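Local coordinates for Lmo1340 protein (Listeria monocytogenes, PDB 4NLM), which is of unknown function but folds as a YqgU-like six-bladed beta propeller and is probably a surface lipoprotein, at residues A[41-49]-A[59-67]; A[263-274]-A[286-295]. All coordinates share one frame; numbering follows the deposited sequence. Where two conformers were deposited one is given.

Contact 1 (A[41-49]-A[59-67]); sequences QIKTKEFQR and VLLQTKKSG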
# COMPACT_ATOMS: atom_id res chain seq x y z
N GLN A 41 -11.45 -22.10 -5.26
CA GLN A 41 -12.63 -21.53 -5.89
C GLN A 41 -13.48 -20.82 -4.86
O GLN A 41 -13.73 -21.36 -3.79
CB GLN A 41 -13.49 -22.61 -6.56
CG GLN A 41 -12.95 -23.18 -7.87
CD GLN A 41 -13.98 -24.04 -8.59
OE1 GLN A 41 -15.15 -24.08 -8.21
NE2 GLN A 41 -13.55 -24.71 -9.65
N ILE A 42 -13.89 -19.60 -5.17
CA ILE A 42 -14.79 -18.87 -4.30
C ILE A 42 -15.79 -18.20 -5.24
O ILE A 42 -15.41 -17.60 -6.26
CB ILE A 42 -14.08 -17.80 -3.44
CG1 ILE A 42 -12.97 -18.45 -2.63
CG2 ILE A 42 -15.08 -17.12 -2.52
CD1 ILE A 42 -12.18 -17.47 -1.78
N LYS A 43 -17.06 -18.27 -4.85
CA LYS A 43 -18.14 -17.61 -5.59
C LYS A 43 -17.80 -16.13 -5.73
O LYS A 43 -17.35 -15.48 -4.79
CB LYS A 43 -19.49 -17.76 -4.88
CG LYS A 43 -19.99 -19.19 -4.80
CD LYS A 43 -21.32 -19.29 -4.07
CE LYS A 43 -21.80 -20.73 -4.02
NZ LYS A 43 -23.03 -20.89 -3.20
N THR A 44 -18.05 -15.61 -6.91
CA THR A 44 -17.69 -14.24 -7.23
C THR A 44 -18.18 -13.18 -6.25
O THR A 44 -17.39 -12.35 -5.80
CB THR A 44 -18.19 -13.89 -8.64
OG1 THR A 44 -17.82 -14.95 -9.52
CG2 THR A 44 -17.58 -12.59 -9.13
N LYS A 45 -19.45 -13.22 -5.89
CA LYS A 45 -20.03 -12.21 -5.00
C LYS A 45 -19.61 -12.40 -3.55
O LYS A 45 -19.67 -11.46 -2.75
CB LYS A 45 -21.55 -12.17 -5.16
CG LYS A 45 -21.99 -11.60 -6.51
CD LYS A 45 -21.32 -10.26 -6.74
CE LYS A 45 -21.54 -9.74 -8.15
NZ LYS A 45 -20.79 -8.48 -8.39
N GLU A 46 -19.15 -13.60 -3.23
CA GLU A 46 -18.70 -13.93 -1.88
C GLU A 46 -17.25 -13.46 -1.65
O GLU A 46 -16.92 -12.95 -0.60
CB GLU A 46 -18.79 -15.43 -1.66
CG GLU A 46 -18.39 -15.88 -0.29
CD GLU A 46 -18.64 -17.35 0.00
OE1 GLU A 46 -19.28 -18.06 -0.79
OE2 GLU A 46 -18.17 -17.77 1.08
N PHE A 47 -16.39 -13.62 -2.65
CA PHE A 47 -14.99 -13.19 -2.55
C PHE A 47 -14.99 -11.68 -2.54
O PHE A 47 -15.60 -11.06 -3.40
CB PHE A 47 -14.24 -13.71 -3.77
CG PHE A 47 -12.79 -13.23 -3.87
CD1 PHE A 47 -11.89 -13.35 -2.80
CD2 PHE A 47 -12.34 -12.64 -5.02
CE1 PHE A 47 -10.61 -12.92 -2.92
CE2 PHE A 47 -11.04 -12.21 -5.15
CZ PHE A 47 -10.17 -12.34 -4.09
N GLN A 48 -14.33 -11.10 -1.54
CA GLN A 48 -14.15 -9.65 -1.49
C GLN A 48 -12.76 -9.33 -2.05
O GLN A 48 -12.61 -8.65 -3.05
CB GLN A 48 -14.40 -9.09 -0.08
CG GLN A 48 -15.76 -9.47 0.45
CD GLN A 48 -16.86 -8.92 -0.43
OE1 GLN A 48 -16.91 -7.72 -0.69
NE2 GLN A 48 -17.73 -9.79 -0.91
N ARG A 49 -11.71 -9.79 -1.38
CA ARG A 49 -10.36 -9.61 -1.88
C ARG A 49 -9.37 -10.40 -1.06
O ARG A 49 -9.68 -10.87 0.03
CB ARG A 49 -9.94 -8.14 -1.82
CG ARG A 49 -9.83 -7.60 -0.39
CD ARG A 49 -9.29 -6.18 -0.31
NE ARG A 49 -10.21 -5.24 -0.93
CZ ARG A 49 -10.08 -4.71 -2.15
NH1 ARG A 49 -10.99 -3.87 -2.57
NH2 ARG A 49 -9.04 -4.99 -2.93
N VAL A 59 -1.80 -15.82 2.76
CA VAL A 59 -2.38 -14.52 2.53
C VAL A 59 -3.59 -14.33 3.44
O VAL A 59 -4.13 -15.28 3.98
CB VAL A 59 -2.81 -14.33 1.06
CG1 VAL A 59 -1.58 -14.46 0.18
CG2 VAL A 59 -3.95 -15.27 0.66
N LEU A 60 -3.97 -13.06 3.59
CA LEU A 60 -5.19 -12.68 4.28
C LEU A 60 -6.35 -12.58 3.27
O LEU A 60 -6.30 -11.77 2.40
CB LEU A 60 -4.99 -11.34 5.01
CG LEU A 60 -6.19 -10.81 5.77
CD1 LEU A 60 -6.65 -11.78 6.82
CD2 LEU A 60 -5.89 -9.45 6.37
N LEU A 61 -7.30 -13.48 3.46
CA LEU A 61 -8.48 -13.61 2.60
C LEU A 61 -9.70 -13.03 3.26
O LEU A 61 -10.03 -13.37 4.38
CB LEU A 61 -8.70 -15.10 2.33
CG LEU A 61 -9.93 -15.47 1.55
CD1 LEU A 61 -9.96 -14.88 0.14
CD2 LEU A 61 -10.13 -16.98 1.49
N GLN A 62 -10.40 -12.18 2.51
CA GLN A 62 -11.65 -11.53 2.95
C GLN A 62 -12.80 -11.99 2.06
O GLN A 62 -12.76 -11.83 0.84
CB GLN A 62 -11.49 -10.03 2.88
CG GLN A 62 -12.69 -9.25 3.41
CD GLN A 62 -12.54 -7.78 3.20
OE1 GLN A 62 -11.43 -7.26 3.17
NE2 GLN A 62 -13.67 -7.07 3.11
N THR A 63 -13.81 -12.55 2.71
CA THR A 63 -15.03 -13.01 2.03
C THR A 63 -16.22 -12.50 2.85
O THR A 63 -16.06 -12.04 3.98
CB THR A 63 -15.09 -14.53 1.95
OG1 THR A 63 -15.04 -15.11 3.26
CG2 THR A 63 -13.96 -15.11 1.10
N LYS A 64 -17.41 -12.58 2.26
CA LYS A 64 -18.62 -12.12 2.94
C LYS A 64 -19.80 -12.97 2.54
O LYS A 64 -20.03 -13.25 1.34
CB LYS A 64 -18.92 -10.65 2.60
CG LYS A 64 -20.11 -10.08 3.36
CD LYS A 64 -20.34 -8.61 3.07
CE LYS A 64 -21.58 -8.11 3.78
NZ LYS A 64 -21.93 -6.72 3.37
N LYS A 65 -20.57 -13.37 3.54
CA LYS A 65 -21.75 -14.19 3.32
C LYS A 65 -22.77 -13.93 4.41
O LYS A 65 -22.43 -13.86 5.59
CB LYS A 65 -21.38 -15.66 3.31
CG LYS A 65 -22.57 -16.58 3.13
CD LYS A 65 -22.14 -18.03 3.13
CE LYS A 65 -23.32 -18.99 3.10
NZ LYS A 65 -22.87 -20.41 3.19
N SER A 66 -24.03 -13.79 4.00
CA SER A 66 -25.10 -13.55 4.94
C SER A 66 -24.81 -12.37 5.87
O SER A 66 -25.14 -12.42 7.05
CB SER A 66 -25.38 -14.82 5.72
OG SER A 66 -25.97 -15.76 4.87
N GLY A 67 -24.20 -11.33 5.33
CA GLY A 67 -23.90 -10.12 6.10
C GLY A 67 -22.70 -10.18 7.00
O GLY A 67 -22.39 -9.20 7.66
O HOH W 1 -21.14 -11.09 -0.37
O HOH W 2 -17.66 -16.38 3.39
O HOH W 3 -11.04 -4.77 2.26
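Phe47, Gln48 and Arg49 pair with Gln62 and Thr63 across an antiparallel beta hairpin that opens a four-stranded sheet, probably one propeller blade. Strand 47-55 is one of its two outer strands. The pairing holds a classic beta bulge: Gln48 and Arg49 both face Gln62. Gln62 O takes both backbone N-H groups from the same face of its plane, Gln48 N at 2.9 Å and Arg49 N at 3.2 Å. Arg49 O receives Gln62 N at 2.9 Å. A second carbonyl also has two donors: Lys64 N lies in the carbonyl plane of Glu46 O at 2.9 Å, while Gln48 NE2, 3.3 Å from Glu46 O, sits above that plane. Gln48 bends at chi2 (-61°), which folds its amide back over the turn and beside Lys64 CB. On the Phe47 side, Leu61 CD1 meets the ring edge at Phe47 CE1, 3.7 Å away. Ile42 and Leu61 meet tip to tip, Ile42 CD1 to Leu61 CD2 at 3.9 Å. Ile356 of strand 352-357 also packs on Ile42 and Phe47. One water joins Glu46 OE2 to Thr63 OG1, and another joins Lys45 O to Lys64 O. By taking both N-H groups of the bulge, Gln62 O absorbs the extra residue.

Contact 2 (A[263-274]-A[286-295]); sequences REYDELGTFVPY and TFVPYKSAKI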
# COMPACT_ATOMS: atom_id res chain seq x y z
N ARG A 263 6.79 8.42 -19.96
CA ARG A 263 5.71 9.05 -19.20
C ARG A 263 4.37 9.00 -19.92
O ARG A 263 4.24 9.45 -21.08
CB ARG A 263 6.04 10.52 -18.97
CG ARG A 263 4.96 11.30 -18.27
CD ARG A 263 5.41 12.73 -17.93
NE ARG A 263 4.26 13.55 -17.54
CZ ARG A 263 3.47 14.21 -18.39
NH1 ARG A 263 2.44 14.87 -17.91
NH2 ARG A 263 3.67 14.19 -19.71
N GLU A 264 3.38 8.44 -19.24
CA GLU A 264 2.01 8.51 -19.71
C GLU A 264 1.30 9.65 -19.00
O GLU A 264 1.71 10.12 -17.91
CB GLU A 264 1.27 7.22 -19.43
CG GLU A 264 1.59 6.11 -20.40
CD GLU A 264 0.87 4.82 -20.08
OE1 GLU A 264 0.40 4.63 -18.93
OE2 GLU A 264 0.79 3.97 -21.00
N TYR A 265 0.22 10.09 -19.61
CA TYR A 265 -0.59 11.16 -19.07
C TYR A 265 -2.02 10.98 -19.53
O TYR A 265 -2.28 10.32 -20.51
CB TYR A 265 0.00 12.52 -19.48
CG TYR A 265 0.28 12.66 -20.94
CD1 TYR A 265 1.46 12.17 -21.49
CD2 TYR A 265 -0.63 13.26 -21.80
CE1 TYR A 265 1.72 12.29 -22.85
CE2 TYR A 265 -0.38 13.39 -23.15
CZ TYR A 265 0.80 12.89 -23.67
OH TYR A 265 1.03 13.02 -25.02
N ASP A 266 -2.93 11.50 -18.75
CA ASP A 266 -4.33 11.39 -19.11
C ASP A 266 -4.84 12.81 -19.19
O ASP A 266 -4.04 13.75 -19.28
CB ASP A 266 -5.10 10.51 -18.10
CG ASP A 266 -4.90 10.96 -16.65
OD1 ASP A 266 -4.79 12.18 -16.41
OD2 ASP A 266 -4.88 10.08 -15.75
N GLU A 267 -6.16 12.96 -19.15
CA GLU A 267 -6.78 14.27 -19.27
C GLU A 267 -6.48 15.20 -18.10
O GLU A 267 -6.54 16.40 -18.26
CB GLU A 267 -8.31 14.14 -19.48
CG GLU A 267 -8.64 13.52 -20.84
CD GLU A 267 -10.06 12.98 -20.95
OE1 GLU A 267 -10.58 12.93 -22.08
OE2 GLU A 267 -10.64 12.60 -19.92
N LEU A 268 -6.07 14.64 -16.96
CA LEU A 268 -5.82 15.42 -15.76
C LEU A 268 -4.35 15.71 -15.44
O LEU A 268 -4.08 16.56 -14.60
CB LEU A 268 -6.48 14.71 -14.57
CG LEU A 268 -7.99 14.45 -14.73
CD1 LEU A 268 -8.57 13.80 -13.48
CD2 LEU A 268 -8.77 15.72 -15.05
N GLY A 269 -3.42 15.05 -16.13
CA GLY A 269 -1.99 15.21 -15.85
C GLY A 269 -1.22 13.90 -15.95
O GLY A 269 -1.67 12.95 -16.59
N THR A 270 -0.06 13.84 -15.30
CA THR A 270 0.77 12.66 -15.35
C THR A 270 0.05 11.44 -14.78
O THR A 270 -0.66 11.54 -13.79
CB THR A 270 2.07 12.89 -14.54
OG1 THR A 270 2.81 13.97 -15.11
CG2 THR A 270 2.93 11.65 -14.54
N PHE A 271 0.25 10.29 -15.43
CA PHE A 271 -0.30 9.03 -14.95
C PHE A 271 0.87 8.21 -14.38
O PHE A 271 1.88 8.06 -15.04
CB PHE A 271 -0.95 8.24 -16.10
CG PHE A 271 -1.49 6.92 -15.66
CD1 PHE A 271 -2.68 6.86 -14.95
CD2 PHE A 271 -0.80 5.76 -15.89
CE1 PHE A 271 -3.18 5.65 -14.51
CE2 PHE A 271 -1.30 4.55 -15.47
CZ PHE A 271 -2.48 4.49 -14.77
N VAL A 272 0.74 7.70 -13.16
CA VAL A 272 1.82 6.92 -12.55
C VAL A 272 1.37 5.47 -12.48
O VAL A 272 0.39 5.14 -11.81
CB VAL A 272 2.16 7.44 -11.17
CG1 VAL A 272 3.30 6.63 -10.57
CG2 VAL A 272 2.55 8.91 -11.24
N PRO A 273 2.09 4.56 -13.14
CA PRO A 273 1.73 3.16 -13.06
C PRO A 273 1.92 2.60 -11.65
O PRO A 273 2.63 3.20 -10.81
CB PRO A 273 2.68 2.49 -14.05
CG PRO A 273 3.07 3.57 -14.99
CD PRO A 273 3.15 4.79 -14.13
N TYR A 274 1.33 1.46 -11.36
CA TYR A 274 1.50 0.84 -10.08
C TYR A 274 2.93 0.35 -9.84
O TYR A 274 3.60 -0.16 -10.75
CB TYR A 274 0.56 -0.34 -9.89
CG TYR A 274 -0.89 0.08 -9.76
CD1 TYR A 274 -1.33 0.71 -8.60
CD2 TYR A 274 -1.81 -0.14 -10.78
CE1 TYR A 274 -2.64 1.13 -8.47
CE2 TYR A 274 -3.12 0.27 -10.66
CZ TYR A 274 -3.53 0.89 -9.51
OH TYR A 274 -4.85 1.31 -9.41
N THR A 286 7.92 -2.36 -10.68
CA THR A 286 6.97 -1.38 -11.22
C THR A 286 6.55 -1.75 -12.62
O THR A 286 7.32 -2.35 -13.38
CB THR A 286 7.58 0.04 -11.25
OG1 THR A 286 6.61 1.01 -11.66
CG2 THR A 286 8.84 0.12 -12.07
N PHE A 287 5.35 -1.35 -12.98
CA PHE A 287 4.95 -1.34 -14.38
C PHE A 287 5.57 -0.12 -15.05
O PHE A 287 5.78 0.94 -14.43
CB PHE A 287 3.41 -1.38 -14.54
CG PHE A 287 2.88 -2.68 -14.13
CD1 PHE A 287 2.94 -3.76 -15.02
CD2 PHE A 287 2.33 -2.89 -12.88
CE1 PHE A 287 2.51 -5.00 -14.63
CE2 PHE A 287 1.91 -4.12 -12.50
CZ PHE A 287 1.97 -5.18 -13.39
N VAL A 288 5.87 -0.29 -16.34
CA VAL A 288 6.49 0.73 -17.15
C VAL A 288 5.80 0.72 -18.52
O VAL A 288 5.66 -0.34 -19.10
CB VAL A 288 8.00 0.43 -17.33
CG1 VAL A 288 8.68 1.43 -18.22
CG2 VAL A 288 8.72 0.44 -16.00
N PRO A 289 5.46 1.89 -19.05
CA PRO A 289 4.85 1.93 -20.38
C PRO A 289 5.90 1.75 -21.46
O PRO A 289 7.05 2.05 -21.25
CB PRO A 289 4.28 3.37 -20.47
CG PRO A 289 4.42 3.94 -19.10
CD PRO A 289 5.53 3.23 -18.44
N TYR A 290 5.45 1.32 -22.63
CA TYR A 290 6.34 1.17 -23.77
C TYR A 290 6.67 2.48 -24.47
O TYR A 290 7.68 2.58 -25.16
CB TYR A 290 5.76 0.19 -24.78
CG TYR A 290 5.79 -1.21 -24.27
CD1 TYR A 290 7.00 -1.88 -24.13
CD2 TYR A 290 4.64 -1.87 -23.94
CE1 TYR A 290 7.04 -3.16 -23.67
CE2 TYR A 290 4.67 -3.16 -23.44
CZ TYR A 290 5.91 -3.80 -23.31
OH TYR A 290 5.95 -5.10 -22.87
N LYS A 291 5.80 3.48 -24.31
CA LYS A 291 6.05 4.75 -24.96
C LYS A 291 5.31 5.86 -24.20
O LYS A 291 4.37 5.61 -23.47
CB LYS A 291 5.62 4.73 -26.42
CG LYS A 291 4.12 4.67 -26.61
CD LYS A 291 3.68 4.60 -28.07
CE LYS A 291 2.20 4.27 -28.10
NZ LYS A 291 1.64 4.25 -29.48
N SER A 292 5.83 7.08 -24.35
CA SER A 292 5.20 8.23 -23.75
C SER A 292 3.99 8.58 -24.57
O SER A 292 4.11 8.75 -25.77
CB SER A 292 6.16 9.39 -23.74
OG SER A 292 5.53 10.52 -23.15
N ALA A 293 2.83 8.66 -23.94
CA ALA A 293 1.56 8.85 -24.68
C ALA A 293 0.41 9.08 -23.76
O ALA A 293 0.49 8.82 -22.57
CB ALA A 293 1.26 7.57 -25.42
N LYS A 294 -0.68 9.61 -24.31
CA LYS A 294 -1.93 9.74 -23.57
C LYS A 294 -2.49 8.32 -23.36
O LYS A 294 -2.50 7.51 -24.29
CB LYS A 294 -2.91 10.61 -24.35
CG LYS A 294 -4.37 10.29 -24.10
CD LYS A 294 -4.81 10.49 -22.67
CE LYS A 294 -6.26 10.06 -22.51
NZ LYS A 294 -6.57 9.57 -21.15
N ILE A 295 -2.94 8.02 -22.14
CA ILE A 295 -3.40 6.65 -21.80
C ILE A 295 -4.51 6.14 -22.70
O ILE A 295 -5.44 6.86 -22.99
CB ILE A 295 -3.81 6.49 -20.31
CG1 ILE A 295 -5.03 7.32 -19.96
CG2 ILE A 295 -2.65 6.82 -19.39
CD1 ILE A 295 -6.05 6.63 -19.06
O HOH W 4 1.94 4.24 -23.39
O HOH W 5 5.38 3.31 -10.89
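Tyr265 and Lys294 form a parallel beta bridge, where the short strand 293-294 joins the edge of strand 255-266 in the beta propeller. Tyr265 N binds Ala293 O at 3.2 Å, and Ile295 N returns a bond to Tyr265 O at 2.9 Å. The Tyr265 ring lays one face over the Ala293-Lys294 peptide. Its CG sits between the backbone N and the carbonyl carbon (chi1 51°), which turns the ring back over the partner strand. Ser292 OG gives a short bond of 2.7 Å to Arg263 O, in the carbonyl plane and on a lone pair. On the Glu264 side, the extended carboxylate arm crosses Pro289 obliquely, with Glu264 OE2 3.6 Å from Pro289 CB. Ile295 CG2 packs against Phe271 CG at 3.9 Å. Further along, Pro273 CB rests 4.0 Å from Phe287 CB, and Phe287 N bonds to Tyr274 O at 3.1 Å.

The second shell positions Glu264 and Arg263. Tyr302 OH bonds to Glu264 OE1, and a water links Glu264 OE2 to Lys291 O. Arg263 grips Thr270 OG1 side-on through NE and NH1, with Thr270 OG1 in the guanidinium plane, a tie across the hairpin of 264-266 and 269-271. At the hairpin tip Asp266 makes an Asx turn: Asp266 OD1 accepts Leu268 N at 2.8 Å, on the anti side and 30° out of the carboxylate plane.

From the N terminus, contact 1 begins at the end of strand 40-41, which belongs to the sheet of 326-357. It closes a tight hairpin, nine residues, mostly strand, lying between its segments. Several four-stranded sheets follow before contact 2 opens. Contact 2 closes a loop of eleven residues and joins the sheet of strand 255-266 to that of strand 284-289. The two contacts are in series, neither nested nor crossed. The centres of contact 1 and contact 2 lie about 32 Å apart. The strand pairing of contact 1 lies within one sheet, while Ile42 reaches strand 352-357; contact 2 ties two successive sheets together. Tyr339 lies near both, through a weak hydrogen bond from Arg49 and a touch on Tyr274.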